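Local coordinates for ribosome inactivating type 1 protein (PDB 3MVG), which belongs to the type 1 ribosome-inactivating proteins of plants, single-chain members of that family that lack a partner lectin chain, at residues F55-R60 with I183-F188; I133-N138 with A149-V154; S160-A163 with A167-Q170; V52-F55 with P61-L64. All blocks are in the same frame, centred on the assembly; numbering follows the deposited sequence.

How the contacts relate
The four contacts illustrate how a ribosome-inactivating fold ties a beta sheet to its helices. Contact 4 comes first along the chain, pairing strands 49-55 and 61-67; contact 1 starts from the same hairpin, shares F55, and closes a loop in which contacts 2 and 3 follow in series. Both of these use helix 146-164, with centres about 18 Å apart. Contact 2 packs against the hairpin, its centre about 11 Å from that of contact 4 and about 13 Å from that of contact 1. There I133 packs on the hairpin, and D56 OD2 probably hydrogen-bonds T134 OG1 at 2.6 Å. Sheet, hairpin turn and helix 126-138 are thereby joined, whereas the centre of contact 3 lies about 7 Å from that of the chain.

Contact 1 of 4, residues F55-R60 with I183-F188; sequences FDWGNR and IRYDNF
The indole of W57 meets the phenol ring of Y185 with its six-membered ring: Y185 CE1 sits at the indole edge, near its plane, 3.8 Å from W57 CH2. The planes stand at 48° with centroids 5.8 Å apart, an oblique pairing of aromatic rings. W57 belongs to the tip of the beta hairpin made by strands 49-55 and 61-67, where a type I turn runs from D56 to N59; Y185 belongs to the short strand 184-185. Both rings have CG anti to the carbonyl carbon (chi1 -64° for W57), and the two side chains run past one another in opposite directions. The touch is small and lies at the surface, where V8 and A130 also pack on W57, and I126 and I176 on Y185. The phenol is held at its far end as well, since Y185 OH hydrogen-bonds T11 O, while W57 NE1 makes a weak bond to N127 OD1. A third ring, that of F55, has the carbonyl carbon of N59 at its edge, in plane, and R7 in a cation-pi contact. D56 braces the turn that presents the indole. Its backbone O accepts N59 N at 2.9 Å, its OD2 takes a salt bridge from R60 NE at 2.8 Å through the syn lone pair, and D56 OD1 is met from above the carboxylate plane by R60 N at 2.9 Å.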
loop_
_atom_site.group_PDB
_atom_site.type_symbol
_atom_site.label_atom_id
_atom_site.label_comp_id
_atom_site.label_asym_id
_atom_site.label_seq_id
_atom_site.Cartn_x
_atom_site.Cartn_y
_atom_site.Cartn_z
ATOM N N PHE A 55 14.076 -11.085 -14.193
ATOM C CA PHE A 55 14.674 -12.428 -14.108
ATOM C C PHE A 55 13.695 -13.424 -13.508
ATOM O O PHE A 55 13.092 -13.159 -12.466
ATOM C CB PHE A 55 15.940 -12.394 -13.246
ATOM C CG PHE A 55 17.077 -11.595 -13.836
ATOM C CD1 PHE A 55 17.093 -10.209 -13.762
ATOM C CD2 PHE A 55 18.164 -12.240 -14.428
ATOM C CE1 PHE A 55 18.152 -9.473 -14.290
ATOM C CE2 PHE A 55 19.236 -11.509 -14.956
ATOM C CZ PHE A 55 19.229 -10.130 -14.888
ATOM N N ASP A 56 13.536 -14.571 -14.166
ATOM C CA ASP A 56 12.653 -15.628 -13.675
ATOM C C ASP A 56 13.316 -16.478 -12.585
ATOM O O ASP A 56 14.386 -16.117 -12.102
ATOM C CB ASP A 56 12.107 -16.471 -14.839
ATOM C CG ASP A 56 13.143 -17.397 -15.465
ATOM O OD1 ASP A 56 14.268 -17.544 -14.927
ATOM O OD2 ASP A 56 12.814 -17.981 -16.519
ATOM N N TRP A 57 12.679 -17.577 -12.182
ATOM C CA TRP A 57 13.214 -18.383 -11.077
ATOM C C TRP A 57 14.608 -18.939 -11.365
ATOM O O TRP A 57 15.383 -19.158 -10.437
ATOM C CB TRP A 57 12.280 -19.528 -10.672
ATOM C CG TRP A 57 10.941 -19.112 -10.118
ATOM C CD1 TRP A 57 9.719 -19.383 -10.661
ATOM C CD2 TRP A 57 10.685 -18.365 -8.917
ATOM N NE1 TRP A 57 8.721 -18.863 -9.879
ATOM C CE2 TRP A 57 9.282 -18.224 -8.807
ATOM C CE3 TRP A 57 11.499 -17.810 -7.923
ATOM C CZ2 TRP A 57 8.677 -17.537 -7.751
ATOM C CZ3 TRP A 57 10.896 -17.123 -6.872
ATOM C CH2 TRP A 57 9.498 -16.998 -6.796
ATOM N N GLY A 58 14.921 -19.158 -12.638
ATOM C CA GLY A 58 16.247 -19.638 -13.037
ATOM C C GLY A 58 17.199 -18.536 -13.469
ATOM O O GLY A 58 18.223 -18.804 -14.097
ATOM N N ASN A 59 16.873 -17.291 -13.121
ATOM C CA ASN A 59 17.622 -16.119 -13.579
ATOM C C ASN A 59 17.774 -15.976 -15.085
ATOM O O ASN A 59 18.754 -15.411 -15.567
ATOM C CB ASN A 59 18.976 -15.992 -12.874
ATOM C CG ASN A 59 18.842 -15.445 -11.484
ATOM O OD1 ASN A 59 17.925 -14.665 -11.190
ATOM N ND2 ASN A 59 19.747 -15.846 -10.608
ATOM N N ARG A 60 16.792 -16.485 -15.825
ATOM C CA ARG A 60 16.702 -16.206 -17.250
ATOM C C ARG A 60 16.010 -14.861 -17.410
ATOM O O ARG A 60 14.893 -14.682 -16.915
ATOM C CB ARG A 60 15.916 -17.298 -17.969
ATOM C CG ARG A 60 16.589 -18.663 -17.938
ATOM C CD ARG A 60 15.616 -19.762 -18.323
ATOM N NE ARG A 60 14.598 -19.954 -17.296
ATOM C CZ ARG A 60 14.655 -20.892 -16.357
ATOM N NH1 ARG A 60 15.677 -21.736 -16.314
ATOM N NH2 ARG A 60 13.687 -20.989 -15.463
ATOM N N ILE A 183 9.342 -18.176 2.063
ATOM C CA ILE A 183 8.426 -17.108 1.668
ATOM C C ILE A 183 7.342 -17.714 0.787
ATOM O O ILE A 183 7.620 -18.572 -0.052
ATOM C CB ILE A 183 9.173 -15.980 0.918
ATOM C CG1 ILE A 183 10.199 -15.310 1.839
ATOM C CG2 ILE A 183 8.199 -14.943 0.362
ATOM C CD1 ILE A 183 11.214 -14.435 1.128
ATOM N N ARG A 184 6.101 -17.308 1.011
ATOM C CA ARG A 184 4.998 -17.748 0.164
ATOM C C ARG A 184 4.499 -16.607 -0.706
ATOM O O ARG A 184 4.532 -15.444 -0.295
ATOM C CB ARG A 184 3.854 -18.335 0.994
ATOM C CG ARG A 184 4.264 -19.581 1.773
ATOM C CD ARG A 184 3.072 -20.406 2.230
ATOM N NE ARG A 184 2.347 -19.781 3.330
ATOM C CZ ARG A 184 2.591 -20.011 4.618
ATOM N NH1 ARG A 184 1.873 -19.398 5.547
ATOM N NH2 ARG A 184 3.554 -20.852 4.980
ATOM N N TYR A 185 4.032 -16.954 -1.901
ATOM C CA TYR A 185 3.547 -15.970 -2.869
ATOM C C TYR A 185 2.138 -16.289 -3.318
ATOM O O TYR A 185 1.921 -17.228 -4.089
ATOM C CB TYR A 185 4.471 -15.942 -4.088
ATOM C CG TYR A 185 5.893 -15.608 -3.738
ATOM C CD1 TYR A 185 6.876 -16.600 -3.698
ATOM C CD2 TYR A 185 6.259 -14.302 -3.407
ATOM C CE1 TYR A 185 8.180 -16.300 -3.355
ATOM C CE2 TYR A 185 7.556 -13.988 -3.067
ATOM C CZ TYR A 185 8.516 -14.995 -3.036
ATOM O OH TYR A 185 9.809 -14.697 -2.698
ATOM N N ASP A 186 1.175 -15.515 -2.844
ATOM C CA ASP A 186 -0.221 -15.747 -3.181
ATOM C C ASP A 186 -0.627 -14.949 -4.414
ATOM O O ASP A 186 0.031 -13.975 -4.778
ATOM C CB ASP A 186 -1.120 -15.362 -2.006
ATOM C CG ASP A 186 -0.891 -16.222 -0.778
ATOM O OD1 ASP A 186 -0.387 -17.360 -0.897
ATOM O OD2 ASP A 186 -1.229 -15.748 0.331
ATOM N N ASN A 187 -1.722 -15.365 -5.035
ATOM C CA ASN A 187 -2.238 -14.736 -6.236
ATOM C C ASN A 187 -3.548 -14.026 -5.991
ATOM O O ASN A 187 -4.289 -14.380 -5.071
ATOM C CB ASN A 187 -2.445 -15.791 -7.316
ATOM C CG ASN A 187 -1.144 -16.325 -7.855
ATOM O OD1 ASN A 187 -0.138 -15.624 -7.881
ATOM N ND2 ASN A 187 -1.161 -17.571 -8.300
ATOM N N PHE A 188 -3.818 -13.020 -6.812
ATOM C CA PHE A 188 -5.144 -12.418 -6.889
ATOM C C PHE A 188 -5.435 -12.170 -8.363
ATOM O O PHE A 188 -4.527 -12.210 -9.198
ATOM C CB PHE A 188 -5.219 -11.120 -6.061
ATOM C CG PHE A 188 -4.472 -9.958 -6.667
ATOM C CD1 PHE A 188 -3.114 -9.800 -6.431
ATOM C CD2 PHE A 188 -5.128 -9.019 -7.463
ATOM C CE1 PHE A 188 -2.412 -8.732 -6.993
ATOM C CE2 PHE A 188 -4.438 -7.953 -8.024
ATOM C CZ PHE A 188 -3.079 -7.810 -7.793
#

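Contact 2 of 4, residues I133-N138 with A149-V154; sequences ITTLHN and ARSLIV. Unlike the reference sequence in segment 133-138: T134 (reference Ser).
L136 and L152 cross at about a right angle, their methyls meeting at 4.0 Å between L136 CD1 and L152 CD2. The second branch of L136 goes another way: CD2 lies 3.9 Å from S151 CB, so that one leucine straddles two neighbouring residues of the opposing helix. Beside it, T135 faces S151 directly, where the two backbones come closest, with T135 CB 3.3 Å and T135 CG2 3.4 Å from S151 OG. The serine oxygen thus rests against the carbons of the threonine, and neither hydroxyl bonds the other. In both, the oxygen is anti to the carbonyl carbon and beside the backbone N (chi1 -60° in T135, -62° in S151), which turns each hydroxyl back along its own helix: T135 OG1 bonds T131 O and S151 OG bonds S147 O, one turn earlier. The axes of the two segments, one on helix 126-138 and the other on helix 146-164, approach to 9.1 Å, and their directions differ by 139°, an antiparallel packing inclined by some 40°. L136 also touches V148, L155 and I62, carrying the interface on toward strand 61-67. The chemistry is therefore that of van der Waals packing: the hydroxyls are satisfied inside their own helices, so T135 and S151 meet across the interface by van der Waals contact alone.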
loop_
_atom_site.group_PDB
_atom_site.type_symbol
_atom_site.label_atom_id
_atom_site.label_comp_id
_atom_site.label_asym_id
_atom_site.label_seq_id
_atom_site.Cartn_x
_atom_site.Cartn_y
_atom_site.Cartn_z
ATOM N N ILE A 133 7.800 -14.076 -17.447
ATOM C CA ILE A 133 9.183 -13.888 -17.874
ATOM C C ILE A 133 9.693 -15.109 -18.632
ATOM O O ILE A 133 10.261 -14.980 -19.716
ATOM C CB ILE A 133 10.121 -13.598 -16.689
ATOM C CG1 ILE A 133 9.734 -12.292 -15.988
ATOM C CG2 ILE A 133 11.582 -13.562 -17.152
ATOM C CD1 ILE A 133 10.312 -12.205 -14.568
ATOM N N THR A 134 9.484 -16.296 -18.065
ATOM C CA THR A 134 9.947 -17.538 -18.701
ATOM C C THR A 134 9.314 -17.713 -20.076
ATOM O O THR A 134 9.986 -18.112 -21.036
ATOM C CB THR A 134 9.628 -18.764 -17.836
ATOM O OG1 THR A 134 10.307 -18.656 -16.587
ATOM C CG2 THR A 134 10.091 -20.034 -18.500
ATOM N N THR A 135 8.021 -17.417 -20.166
ATOM C CA THR A 135 7.280 -17.584 -21.411
ATOM C C THR A 135 7.845 -16.682 -22.500
ATOM O O THR A 135 8.120 -17.142 -23.614
ATOM C CB THR A 135 5.782 -17.329 -21.199
ATOM O OG1 THR A 135 5.283 -18.270 -20.241
ATOM C CG2 THR A 135 5.007 -17.506 -22.495
ATOM N N LEU A 136 8.069 -15.410 -22.183
ATOM C CA LEU A 136 8.662 -14.506 -23.145
ATOM C C LEU A 136 10.106 -14.887 -23.440
ATOM O O LEU A 136 10.561 -14.772 -24.579
ATOM C CB LEU A 136 8.578 -13.059 -22.665
ATOM C CG LEU A 136 7.162 -12.472 -22.564
ATOM C CD1 LEU A 136 7.249 -10.977 -22.325
ATOM C CD2 LEU A 136 6.317 -12.755 -23.818
ATOM N N HIS A 137 10.829 -15.373 -22.430
ATOM C CA HIS A 137 12.214 -15.794 -22.648
ATOM C C HIS A 137 12.307 -16.874 -23.723
ATOM O O HIS A 137 13.200 -16.834 -24.571
ATOM C CB HIS A 137 12.850 -16.298 -21.353
ATOM C CG HIS A 137 14.306 -16.609 -21.493
ATOM N ND1 HIS A 137 14.768 -17.862 -21.833
ATOM C CD2 HIS A 137 15.399 -15.819 -21.382
ATOM C CE1 HIS A 137 16.088 -17.834 -21.899
ATOM N NE2 HIS A 137 16.495 -16.608 -21.630
ATOM N N ASN A 138 11.370 -17.815 -23.685
ATOM C CA ASN A 138 11.413 -18.997 -24.539
ATOM C C ASN A 138 10.668 -18.883 -25.862
ATOM O O ASN A 138 10.936 -19.657 -26.778
ATOM C CB ASN A 138 10.913 -20.209 -23.758
ATOM C CG ASN A 138 11.788 -20.529 -22.562
ATOM O OD1 ASN A 138 12.974 -20.190 -22.533
ATOM N ND2 ASN A 138 11.205 -21.180 -21.564
ATOM N N ALA A 149 0.920 -12.383 -25.666
ATOM C CA ALA A 149 -0.063 -11.419 -25.192
ATOM C C ALA A 149 -0.453 -11.685 -23.741
ATOM O O ALA A 149 -0.544 -10.749 -22.941
ATOM C CB ALA A 149 -1.290 -11.422 -26.093
ATOM N N ARG A 150 -0.670 -12.954 -23.390
ATOM C CA ARG A 150 -1.029 -13.285 -22.014
ATOM C C ARG A 150 0.068 -12.840 -21.039
ATOM O O ARG A 150 -0.205 -12.238 -19.995
ATOM C CB ARG A 150 -1.279 -14.783 -21.855
ATOM C CG ARG A 150 -1.967 -15.119 -20.546
ATOM C CD ARG A 150 -1.783 -16.578 -20.154
ATOM N NE ARG A 150 -2.546 -16.895 -18.946
ATOM C CZ ARG A 150 -2.158 -16.592 -17.703
ATOM N NH1 ARG A 150 -1.009 -15.959 -17.478
ATOM N NH2 ARG A 150 -2.937 -16.907 -16.679
ATOM N N SER A 151 1.317 -13.121 -21.403
ATOM C CA SER A 151 2.454 -12.778 -20.547
ATOM C C SER A 151 2.637 -11.276 -20.420
ATOM O O SER A 151 2.949 -10.778 -19.336
ATOM C CB SER A 151 3.728 -13.450 -21.048
ATOM O OG SER A 151 3.570 -14.868 -21.002
ATOM N N LEU A 152 2.414 -10.550 -21.510
ATOM C CA LEU A 152 2.471 -9.093 -21.473
ATOM C C LEU A 152 1.373 -8.486 -20.607
ATOM O O LEU A 152 1.607 -7.505 -19.918
ATOM C CB LEU A 152 2.453 -8.507 -22.882
ATOM C CG LEU A 152 3.766 -8.642 -23.652
ATOM C CD1 LEU A 152 3.550 -8.293 -25.118
ATOM C CD2 LEU A 152 4.885 -7.792 -23.051
ATOM N N ILE A 153 0.191 -9.088 -20.594
ATOM C CA ILE A 153 -0.871 -8.633 -19.694
ATOM C C ILE A 153 -0.392 -8.686 -18.242
ATOM O O ILE A 153 -0.612 -7.750 -17.467
ATOM C CB ILE A 153 -2.158 -9.471 -19.883
ATOM C CG1 ILE A 153 -2.814 -9.103 -21.216
ATOM C CG2 ILE A 153 -3.134 -9.248 -18.735
ATOM C CD1 ILE A 153 -3.925 -10.049 -21.654
ATOM N N VAL A 154 0.254 -9.794 -17.872
ATOM C CA VAL A 154 0.787 -9.968 -16.520
ATOM C C VAL A 154 1.880 -8.930 -16.237
ATOM O O VAL A 154 1.836 -8.220 -15.228
ATOM C CB VAL A 154 1.327 -11.407 -16.310
ATOM C CG1 VAL A 154 2.042 -11.542 -14.967
ATOM C CG2 VAL A 154 0.189 -12.424 -16.396
#

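Contact 3 of 4, residues S160-A163 with A167-Q170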
loop_
_atom_site.group_PDB
_atom_site.type_symbol
_atom_site.label_atom_id
_atom_site.label_comp_id
_atom_site.label_asym_id
_atom_site.label_seq_id
_atom_site.Cartn_x
_atom_site.Cartn_y
_atom_site.Cartn_z
ATOM N N SER A 160 4.123 -1.634 -15.191
ATOM C CA SER A 160 3.584 -0.312 -15.551
ATOM C C SER A 160 2.437 0.133 -14.646
ATOM O O SER A 160 2.417 1.269 -14.173
ATOM C CB SER A 160 3.113 -0.302 -17.000
ATOM O OG SER A 160 4.177 -0.570 -17.896
ATOM N N GLU A 161 1.463 -0.743 -14.418
ATOM C CA GLU A 161 0.273 -0.318 -13.675
ATOM C C GLU A 161 0.556 -0.093 -12.199
ATOM O O GLU A 161 0.006 0.823 -11.595
ATOM C CB GLU A 161 -0.903 -1.278 -13.856
ATOM C CG GLU A 161 -1.375 -1.471 -15.307
ATOM C CD GLU A 161 -2.049 -0.264 -15.935
ATOM O OE1 GLU A 161 -2.107 0.821 -15.313
ATOM O OE2 GLU A 161 -2.534 -0.420 -17.072
ATOM N N THR A 162 1.394 -0.942 -11.608
ATOM C CA THR A 162 1.832 -0.743 -10.225
ATOM C C THR A 162 2.733 0.497 -10.079
ATOM O O THR A 162 2.672 1.184 -9.059
ATOM C CB THR A 162 2.550 -1.984 -9.700
ATOM O OG1 THR A 162 3.568 -2.323 -10.638
ATOM C CG2 THR A 162 1.583 -3.163 -9.531
ATOM N N ALA A 163 3.556 0.786 -11.088
ATOM C CA ALA A 163 4.321 2.039 -11.071
ATOM C C ALA A 163 3.355 3.239 -11.069
ATOM O O ALA A 163 3.568 4.211 -10.356
ATOM C CB ALA A 163 5.258 2.126 -12.271
ATOM N N ALA A 167 -2.025 1.865 -5.267
ATOM C CA ALA A 167 -3.130 1.002 -4.837
ATOM C C ALA A 167 -3.009 -0.386 -5.452
ATOM O O ALA A 167 -3.384 -1.381 -4.823
ATOM C CB ALA A 167 -4.470 1.614 -5.180
ATOM N N ILE A 168 -2.490 -0.460 -6.673
ATOM C CA ILE A 168 -2.270 -1.759 -7.318
ATOM C C ILE A 168 -1.025 -2.440 -6.735
ATOM O O ILE A 168 -1.053 -3.640 -6.443
ATOM C CB ILE A 168 -2.223 -1.652 -8.862
ATOM C CG1 ILE A 168 -3.472 -0.917 -9.371
ATOM C CG2 ILE A 168 -2.099 -3.054 -9.489
ATOM C CD1 ILE A 168 -3.496 -0.672 -10.870
ATOM N N GLU A 169 0.055 -1.682 -6.549
ATOM C CA GLU A 169 1.227 -2.178 -5.828
ATOM C C GLU A 169 0.827 -2.841 -4.507
ATOM O O GLU A 169 1.307 -3.929 -4.177
ATOM C CB GLU A 169 2.197 -1.033 -5.558
ATOM C CG GLU A 169 3.386 -1.455 -4.730
ATOM C CD GLU A 169 4.322 -0.315 -4.414
ATOM O OE1 GLU A 169 5.383 -0.571 -3.814
ATOM O OE2 GLU A 169 4.018 0.841 -4.776
ATOM N N GLN A 170 -0.050 -2.184 -3.754
ATOM C CA GLN A 170 -0.515 -2.680 -2.455
ATOM C C GLN A 170 -1.107 -4.089 -2.533
ATOM O O GLN A 170 -0.843 -4.934 -1.657
ATOM C CB GLN A 170 -1.555 -1.713 -1.885
ATOM C CG GLN A 170 -2.258 -2.213 -0.658
ATOM C CD GLN A 170 -1.539 -1.837 0.594
ATOM O OE1 GLN A 170 -0.393 -2.227 0.823
ATOM N NE2 GLN A 170 -2.197 -1.057 1.413
#
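A sharp bend between two successive helices, 146-164 and 166-173, brings residues seven positions apart side by side: the CA atoms of T162 and E169 are 4.7 Å apart, less than half the spacing they would have in one unbroken helix. T162 fills the inside of the bend. Its OG1 takes the crowded position between backbone N and carbonyl carbon (chi1 52°), where it makes weak hydrogen bonds, one of them back to L158 O in its own helix. This leaves CG2 anti to the carbonyl carbon and aimed at the second helix, 3.7 Å from E169 N and 3.7 Å from I168 CG2. The side chains of T162 and I168 cross at about a right angle. I168 uses its other branch one residue further back, where CD1 lies 3.9 Å from E161 O and 4.0 Å from E161 CB. Beyond CB the chain of E161 leads away, bent at its second torsion, and OE2 hydrogen-bonds Y108 OH. E169 stays extended beyond CG, its OE1 hydrogen-bonded to S17 OG and its OE2 in a salt bridge with R24, whose guanidinium, from helix 13-27, is also hydrogen-bonded to the carbonyl oxygens of T162 and A163 and so spans the bend. Helix 192-199 covers I168, and Q170 reaches R166 of the second subunit. Such a tightly bent joint between consecutive helices, packed in the buried middle of the chain, is in keeping with the bent central helix of the ribosome-inactivating protein fold.

Contact 4 of 4, residues V52-F55 with P61-L64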
loop_
_atom_site.group_PDB
_atom_site.type_symbol
_atom_site.label_atom_id
_atom_site.label_comp_id
_atom_site.label_asym_id
_atom_site.label_seq_id
_atom_site.Cartn_x
_atom_site.Cartn_y
_atom_site.Cartn_z
ATOM N N VAL A 52 13.775 -2.337 -18.402
ATOM C CA VAL A 52 13.442 -3.012 -17.158
ATOM C C VAL A 52 13.784 -4.478 -17.353
ATOM O O VAL A 52 13.085 -5.196 -18.071
ATOM C CB VAL A 52 11.948 -2.845 -16.793
ATOM C CG1 VAL A 52 11.620 -3.598 -15.507
ATOM C CG2 VAL A 52 11.617 -1.379 -16.623
ATOM N N ARG A 53 14.891 -4.908 -16.751
ATOM C CA ARG A 53 15.349 -6.277 -16.906
ATOM C C ARG A 53 14.784 -7.143 -15.795
ATOM O O ARG A 53 14.993 -6.866 -14.608
ATOM C CB ARG A 53 16.878 -6.348 -16.956
ATOM C CG ARG A 53 17.389 -7.750 -17.302
ATOM C CD ARG A 53 18.790 -7.776 -17.905
ATOM N NE ARG A 53 19.746 -6.949 -17.174
ATOM C CZ ARG A 53 20.402 -5.917 -17.700
ATOM N NH1 ARG A 53 21.251 -5.223 -16.956
ATOM N NH2 ARG A 53 20.215 -5.577 -18.970
ATOM N N LEU A 54 14.049 -8.177 -16.190
ATOM C CA LEU A 54 13.341 -9.042 -15.258
ATOM C C LEU A 54 13.872 -10.455 -15.348
ATOM O O LEU A 54 14.047 -10.976 -16.445
ATOM C CB LEU A 54 11.854 -9.060 -15.598
ATOM C CG LEU A 54 11.119 -7.719 -15.618
ATOM C CD1 LEU A 54 9.714 -7.928 -16.127
ATOM C CD2 LEU A 54 11.102 -7.118 -14.228
ATOM N N PHE A 55 14.076 -11.085 -14.193
ATOM C CA PHE A 55 14.674 -12.428 -14.108
ATOM C C PHE A 55 13.695 -13.424 -13.508
ATOM O O PHE A 55 13.092 -13.159 -12.466
ATOM C CB PHE A 55 15.940 -12.394 -13.246
ATOM C CG PHE A 55 17.077 -11.595 -13.836
ATOM C CD1 PHE A 55 17.093 -10.209 -13.762
ATOM C CD2 PHE A 55 18.164 -12.240 -14.428
ATOM C CE1 PHE A 55 18.152 -9.473 -14.290
ATOM C CE2 PHE A 55 19.236 -11.509 -14.956
ATOM C CZ PHE A 55 19.229 -10.130 -14.888
ATOM N N PRO A 61 16.672 -13.903 -18.081
ATOM C CA PRO A 61 16.109 -12.565 -18.171
ATOM C C PRO A 61 15.355 -12.259 -19.456
ATOM O O PRO A 61 15.589 -12.875 -20.496
ATOM C CB PRO A 61 17.350 -11.684 -18.125
ATOM C CG PRO A 61 18.387 -12.494 -18.875
ATOM C CD PRO A 61 18.049 -13.955 -18.625
ATOM N N ILE A 62 14.411 -11.324 -19.360
ATOM C CA ILE A 62 13.880 -10.589 -20.518
ATOM C C ILE A 62 13.888 -9.112 -20.148
ATOM O O ILE A 62 13.737 -8.782 -18.967
ATOM C CB ILE A 62 12.453 -11.049 -20.966
ATOM C CG1 ILE A 62 11.380 -10.718 -19.922
ATOM C CG2 ILE A 62 12.452 -12.518 -21.319
ATOM C CD1 ILE A 62 10.668 -9.414 -20.177
ATOM N N THR A 63 14.086 -8.232 -21.134
ATOM C CA THR A 63 14.146 -6.804 -20.883
ATOM C C THR A 63 12.956 -6.118 -21.509
ATOM O O THR A 63 12.831 -6.108 -22.733
ATOM C CB THR A 63 15.446 -6.193 -21.415
ATOM O OG1 THR A 63 16.556 -6.866 -20.807
ATOM C CG2 THR A 63 15.524 -4.693 -21.093
ATOM N N LEU A 64 12.096 -5.543 -20.677
ATOM C CA LEU A 64 11.022 -4.703 -21.184
ATOM C C LEU A 64 11.580 -3.345 -21.575
ATOM O O LEU A 64 12.479 -2.818 -20.907
ATOM C CB LEU A 64 9.950 -4.494 -20.122
ATOM C CG LEU A 64 9.247 -5.720 -19.544
ATOM C CD1 LEU A 64 8.292 -5.282 -18.445
ATOM C CD2 LEU A 64 8.502 -6.476 -20.633
HETATM O O HOH W 1 18.890 -5.479 -21.315
#
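The carbonyl oxygen of V52 accepts a hydrogen bond from L64 N on the facing strand, at 2.8 Å, and, more weakly, a CA-H...O contact from T63 CA, 3.4 Å from V52 O. The same pattern recurs two residues on, where L54 and I62 exchange backbone bonds, with L54 N 2.9 Å from I62 O, and P61 CA approaches L54 O to 3.1 Å. V52 with L64 and L54 with I62 are thus hydrogen-bonded antiparallel pairs; R53 with T63 and F55 with P61 are the non-hydrogen-bonded ones. On the face bearing F55 and P61, proline CB lies over one face of the phenyl ring, 3.9 Å from its centroid and 21° off the normal, a CH-pi contact. R53 runs alongside P61, pointing the same way, with CG 4.0 Å from P61 CB; its bend at the third torsion (47°) brings the guanidinium back toward T63. There a water in the guanidinium plane links the two, lying 2.8 Å from T63 OG1 and weakly bonded to R53 NH2, while R53 NE forms a salt bridge with E5. The other face is apolar: L54 CD1 meets L64 CD1 diagonally, and I133 packs on L54, F19 and L23 on V52. With strand 3-7 on one flank and 72-78 on the other, the arrangement is an antiparallel beta hairpin within the mixed sheet of the ribosome-inactivating protein fold.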